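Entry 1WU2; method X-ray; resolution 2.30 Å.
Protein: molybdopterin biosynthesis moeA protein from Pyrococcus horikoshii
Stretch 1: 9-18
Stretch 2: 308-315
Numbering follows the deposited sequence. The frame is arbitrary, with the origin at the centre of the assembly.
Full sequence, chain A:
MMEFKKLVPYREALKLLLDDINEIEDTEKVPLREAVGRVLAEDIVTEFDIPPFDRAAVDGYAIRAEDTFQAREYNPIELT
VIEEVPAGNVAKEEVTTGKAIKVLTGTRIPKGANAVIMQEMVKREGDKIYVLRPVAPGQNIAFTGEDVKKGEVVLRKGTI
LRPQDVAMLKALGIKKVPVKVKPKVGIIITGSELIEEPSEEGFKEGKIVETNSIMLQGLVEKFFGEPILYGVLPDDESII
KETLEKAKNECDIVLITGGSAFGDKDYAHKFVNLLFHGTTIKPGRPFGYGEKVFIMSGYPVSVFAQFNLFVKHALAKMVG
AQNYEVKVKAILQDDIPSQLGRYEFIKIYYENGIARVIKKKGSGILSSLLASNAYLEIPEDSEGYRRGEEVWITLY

Stretch 1 9-18: PYREALKLLL
Stretch 2 (308-315) NLFVKHAL

The most unusual feature of this contact is a hydrogen bond that ties a side chain of one helix to the backbone of another at a wide turn. Tyr10 OH donates to Leu309 O at 2.7 Å, and Leu309 lies in the pi-type turn at 308-311. Within stretch 2, no backbone donor takes up this carbonyl, and the hydroxyl of the buried Tyr10, in a largely apolar contact, finds an acceptor there. Leu309 (m, t) also packs against the Tyr10 ring, Leu309 CB lying 3.8 Å from Tyr10 CE1, so it offers apolar surface next to the carbonyl that Tyr10 binds.

The two segments are nearly 300 residues apart in sequence. Pro9, at phi/psi -54/153, is the N-cap of helix 10-18, and its O accepts from Ala13 N at 3.0 Å; regular i to i+4 bonds follow through Leu18. Helix 308-315 is part of a longer helix. Phe310, at -129/-66, departs from ideal helical values, but Ala314 N returns to Phe310 O at 3.1 Å. The helices run in the same general direction, crossing at -30° with axes 10.4 Å apart at closest approach. The register is set by Leu14 CA to Phe310 CA at 6.6 Å and Leu18 CA to Ala314 CA at 6.0 Å, one helical turn further on in each helix.

Phe310 is the knob, sitting among Tyr10, Ala13, Leu14 and Leu17. Its CA-to-CB bond points sideways, and chi1 of -72° (m) with chi2 of 113° carries the ring nearer to stretch 1. Tyr10, its CA-to-CB bond also sideways, uses chi1 t and chi2 57° to bring its ring edge toward the Phe310 face: the centroids are 5.5 Å apart, the planes at 73°, and Tyr10 CD1 lies 3.8 Å from Phe310 CZ. The CA-to-CB bond of Ala13 points toward the partner helix, and its small CB meets the Phe310 ring edge, 4.1 Å from CE2.

Leu14 and Leu17 complete the socket. Leu14 (t, p) places CD1 4.0 Å from Phe310 CD2 and 3.4 Å from Leu309 O. Leu17, with chi1 t and chi2 between wells at 136°, sets CD1 4.0 Å from Phe310 CD2 and CD2 4.1 Å from Ala314 CB. A turn beyond Leu14, Leu18 (m, t) packs on Ala314, its CD2 3.6 Å from Ala314 CA; the methyl side chain of Ala314 suits this close backbone approach.

The CA-to-CB bond of His313 (m, chi2 -60°) points toward stretch 1, its CD2 4.2 Å from Tyr10 OH, while its ND1 is hydrogen-bonded elsewhere in the structure. Altogether 415 Å² is buried, contributed mostly by leucine, alanine and aromatic residues, whereas Glu12 and Lys15 remain exposed and out of reach, as suits charged side chains.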

# COMPACT_ATOMS: atom_id res chain seq x y z
N PRO A 9 -13.21 -13.86 -23.60
CA PRO A 9 -12.16 -12.85 -23.38
C PRO A 9 -12.22 -12.25 -21.98
O PRO A 9 -13.28 -12.21 -21.37
CB PRO A 9 -12.47 -11.79 -24.44
CG PRO A 9 -13.22 -12.50 -25.50
CD PRO A 9 -14.01 -13.57 -24.80
N TYR A 10 -11.07 -11.78 -21.49
CA TYR A 10 -10.98 -11.23 -20.14
C TYR A 10 -11.91 -10.04 -19.91
O TYR A 10 -12.57 -9.98 -18.88
CB TYR A 10 -9.54 -10.82 -19.82
CG TYR A 10 -9.42 -10.01 -18.54
CD1 TYR A 10 -9.89 -10.52 -17.33
CD2 TYR A 10 -8.87 -8.74 -18.55
CE1 TYR A 10 -9.79 -9.78 -16.16
CE2 TYR A 10 -8.76 -8.00 -17.39
CZ TYR A 10 -9.23 -8.52 -16.20
OH TYR A 10 -9.12 -7.79 -15.04
N ARG A 11 -11.95 -9.11 -20.85
CA ARG A 11 -12.72 -7.88 -20.68
C ARG A 11 -14.23 -8.14 -20.67
O ARG A 11 -14.97 -7.47 -19.96
CB ARG A 11 -12.37 -6.83 -21.74
CG ARG A 11 -10.96 -6.25 -21.60
CD ARG A 11 -10.78 -5.30 -20.41
NE ARG A 11 -9.36 -5.02 -20.14
CZ ARG A 11 -8.89 -4.44 -19.04
NH1 ARG A 11 -9.71 -4.05 -18.06
NH2 ARG A 11 -7.58 -4.24 -18.91
N GLU A 12 -14.67 -9.13 -21.44
CA GLU A 12 -16.07 -9.56 -21.40
C GLU A 12 -16.39 -10.27 -20.09
O GLU A 12 -17.48 -10.09 -19.54
CB GLU A 12 -16.40 -10.49 -22.58
CG GLU A 12 -17.88 -10.90 -22.64
CD GLU A 12 -18.23 -11.78 -23.83
OE1 GLU A 12 -17.32 -12.20 -24.58
OE2 GLU A 12 -19.44 -12.05 -24.01
N ALA A 13 -15.45 -11.08 -19.60
CA ALA A 13 -15.63 -11.83 -18.37
C ALA A 13 -15.66 -10.91 -17.15
O ALA A 13 -16.39 -11.16 -16.20
CB ALA A 13 -14.52 -12.86 -18.20
N LEU A 14 -14.85 -9.86 -17.20
CA LEU A 14 -14.75 -8.92 -16.09
C LEU A 14 -16.01 -8.08 -16.01
O LEU A 14 -16.46 -7.73 -14.92
CB LEU A 14 -13.52 -8.02 -16.25
CG LEU A 14 -13.26 -7.02 -15.12
CD1 LEU A 14 -12.92 -7.75 -13.82
CD2 LEU A 14 -12.16 -6.03 -15.50
N LYS A 15 -16.59 -7.76 -17.16
CA LYS A 15 -17.83 -6.99 -17.21
C LYS A 15 -19.03 -7.81 -16.74
O LYS A 15 -19.88 -7.31 -16.01
CB LYS A 15 -18.09 -6.47 -18.63
CG LYS A 15 -19.11 -5.34 -18.71
CD LYS A 15 -20.11 -5.55 -19.85
CE LYS A 15 -20.84 -4.26 -20.20
NZ LYS A 15 -21.82 -3.85 -19.16
N LEU A 16 -19.10 -9.07 -17.16
CA LEU A 16 -20.19 -9.96 -16.76
C LEU A 16 -20.18 -10.14 -15.25
O LEU A 16 -21.22 -10.08 -14.61
CB LEU A 16 -20.06 -11.32 -17.46
CG LEU A 16 -20.43 -11.41 -18.94
CD1 LEU A 16 -19.98 -12.74 -19.53
CD2 LEU A 16 -21.93 -11.22 -19.15
N LEU A 17 -18.98 -10.35 -14.71
CA LEU A 17 -18.77 -10.54 -13.28
C LEU A 17 -19.12 -9.30 -12.46
O LEU A 17 -19.85 -9.38 -11.48
CB LEU A 17 -17.31 -10.92 -13.02
CG LEU A 17 -16.92 -11.31 -11.59
CD1 LEU A 17 -16.04 -12.55 -11.58
CD2 LEU A 17 -16.23 -10.16 -10.86
N LEU A 18 -18.59 -8.14 -12.87
CA LEU A 18 -18.74 -6.91 -12.09
C LEU A 18 -20.15 -6.31 -12.18
O LEU A 18 -20.61 -5.67 -11.23
CB LEU A 18 -17.71 -5.86 -12.52
CG LEU A 18 -16.25 -6.13 -12.17
CD1 LEU A 18 -15.35 -5.05 -12.76
CD2 LEU A 18 -16.04 -6.23 -10.66
N ASN A 308 -6.15 -10.92 -8.47
CA ASN A 308 -5.84 -9.58 -8.94
C ASN A 308 -6.68 -9.14 -10.14
O ASN A 308 -7.03 -7.97 -10.27
CB ASN A 308 -4.35 -9.46 -9.27
CG ASN A 308 -3.50 -9.25 -8.03
OD1 ASN A 308 -3.42 -8.14 -7.52
ND2 ASN A 308 -2.88 -10.32 -7.54
N LEU A 309 -7.01 -10.09 -11.01
CA LEU A 309 -7.73 -9.79 -12.25
C LEU A 309 -9.25 -9.77 -12.08
O LEU A 309 -9.95 -9.18 -12.89
CB LEU A 309 -7.35 -10.78 -13.36
CG LEU A 309 -5.92 -10.67 -13.89
CD1 LEU A 309 -5.58 -11.85 -14.78
CD2 LEU A 309 -5.72 -9.37 -14.66
N PHE A 310 -9.76 -10.40 -11.02
CA PHE A 310 -11.21 -10.50 -10.81
C PHE A 310 -11.62 -10.06 -9.41
O PHE A 310 -12.31 -9.05 -9.26
CB PHE A 310 -11.68 -11.94 -11.06
CG PHE A 310 -11.66 -12.34 -12.50
CD1 PHE A 310 -10.78 -13.30 -12.96
CD2 PHE A 310 -12.54 -11.76 -13.40
CE1 PHE A 310 -10.78 -13.67 -14.30
CE2 PHE A 310 -12.54 -12.13 -14.74
CZ PHE A 310 -11.66 -13.09 -15.18
N VAL A 311 -11.19 -10.81 -8.41
CA VAL A 311 -11.65 -10.62 -7.03
C VAL A 311 -11.34 -9.21 -6.50
O VAL A 311 -12.20 -8.57 -5.91
CB VAL A 311 -11.05 -11.67 -6.07
CG1 VAL A 311 -11.63 -11.52 -4.67
CG2 VAL A 311 -11.30 -13.08 -6.59
N LYS A 312 -10.11 -8.75 -6.73
CA LYS A 312 -9.66 -7.43 -6.30
C LYS A 312 -10.62 -6.32 -6.75
O LYS A 312 -10.95 -5.43 -5.98
CB LYS A 312 -8.24 -7.17 -6.85
CG LYS A 312 -7.74 -5.74 -6.68
CD LYS A 312 -6.24 -5.63 -6.93
CE LYS A 312 -5.90 -5.58 -8.41
NZ LYS A 312 -4.65 -4.82 -8.68
N HIS A 313 -11.06 -6.40 -8.00
CA HIS A 313 -11.94 -5.38 -8.58
C HIS A 313 -13.39 -5.51 -8.11
O HIS A 313 -14.10 -4.51 -8.04
CB HIS A 313 -11.85 -5.42 -10.10
CG HIS A 313 -10.46 -5.19 -10.61
ND1 HIS A 313 -9.77 -4.02 -10.36
CD2 HIS A 313 -9.62 -5.98 -11.32
CE1 HIS A 313 -8.57 -4.10 -10.91
NE2 HIS A 313 -8.46 -5.28 -11.49
N ALA A 314 -13.82 -6.73 -7.80
CA ALA A 314 -15.15 -6.95 -7.24
C ALA A 314 -15.26 -6.38 -5.83
O ALA A 314 -16.22 -5.70 -5.50
CB ALA A 314 -15.49 -8.44 -7.23
N LEU A 315 -14.26 -6.67 -5.00
CA LEU A 315 -14.19 -6.16 -3.64
C LEU A 315 -14.17 -4.63 -3.61
O LEU A 315 -14.83 -4.01 -2.78
CB LEU A 315 -12.95 -6.70 -2.93
CG LEU A 315 -13.02 -8.18 -2.56
CD1 LEU A 315 -11.63 -8.73 -2.29
CD2 LEU A 315 -13.91 -8.40 -1.34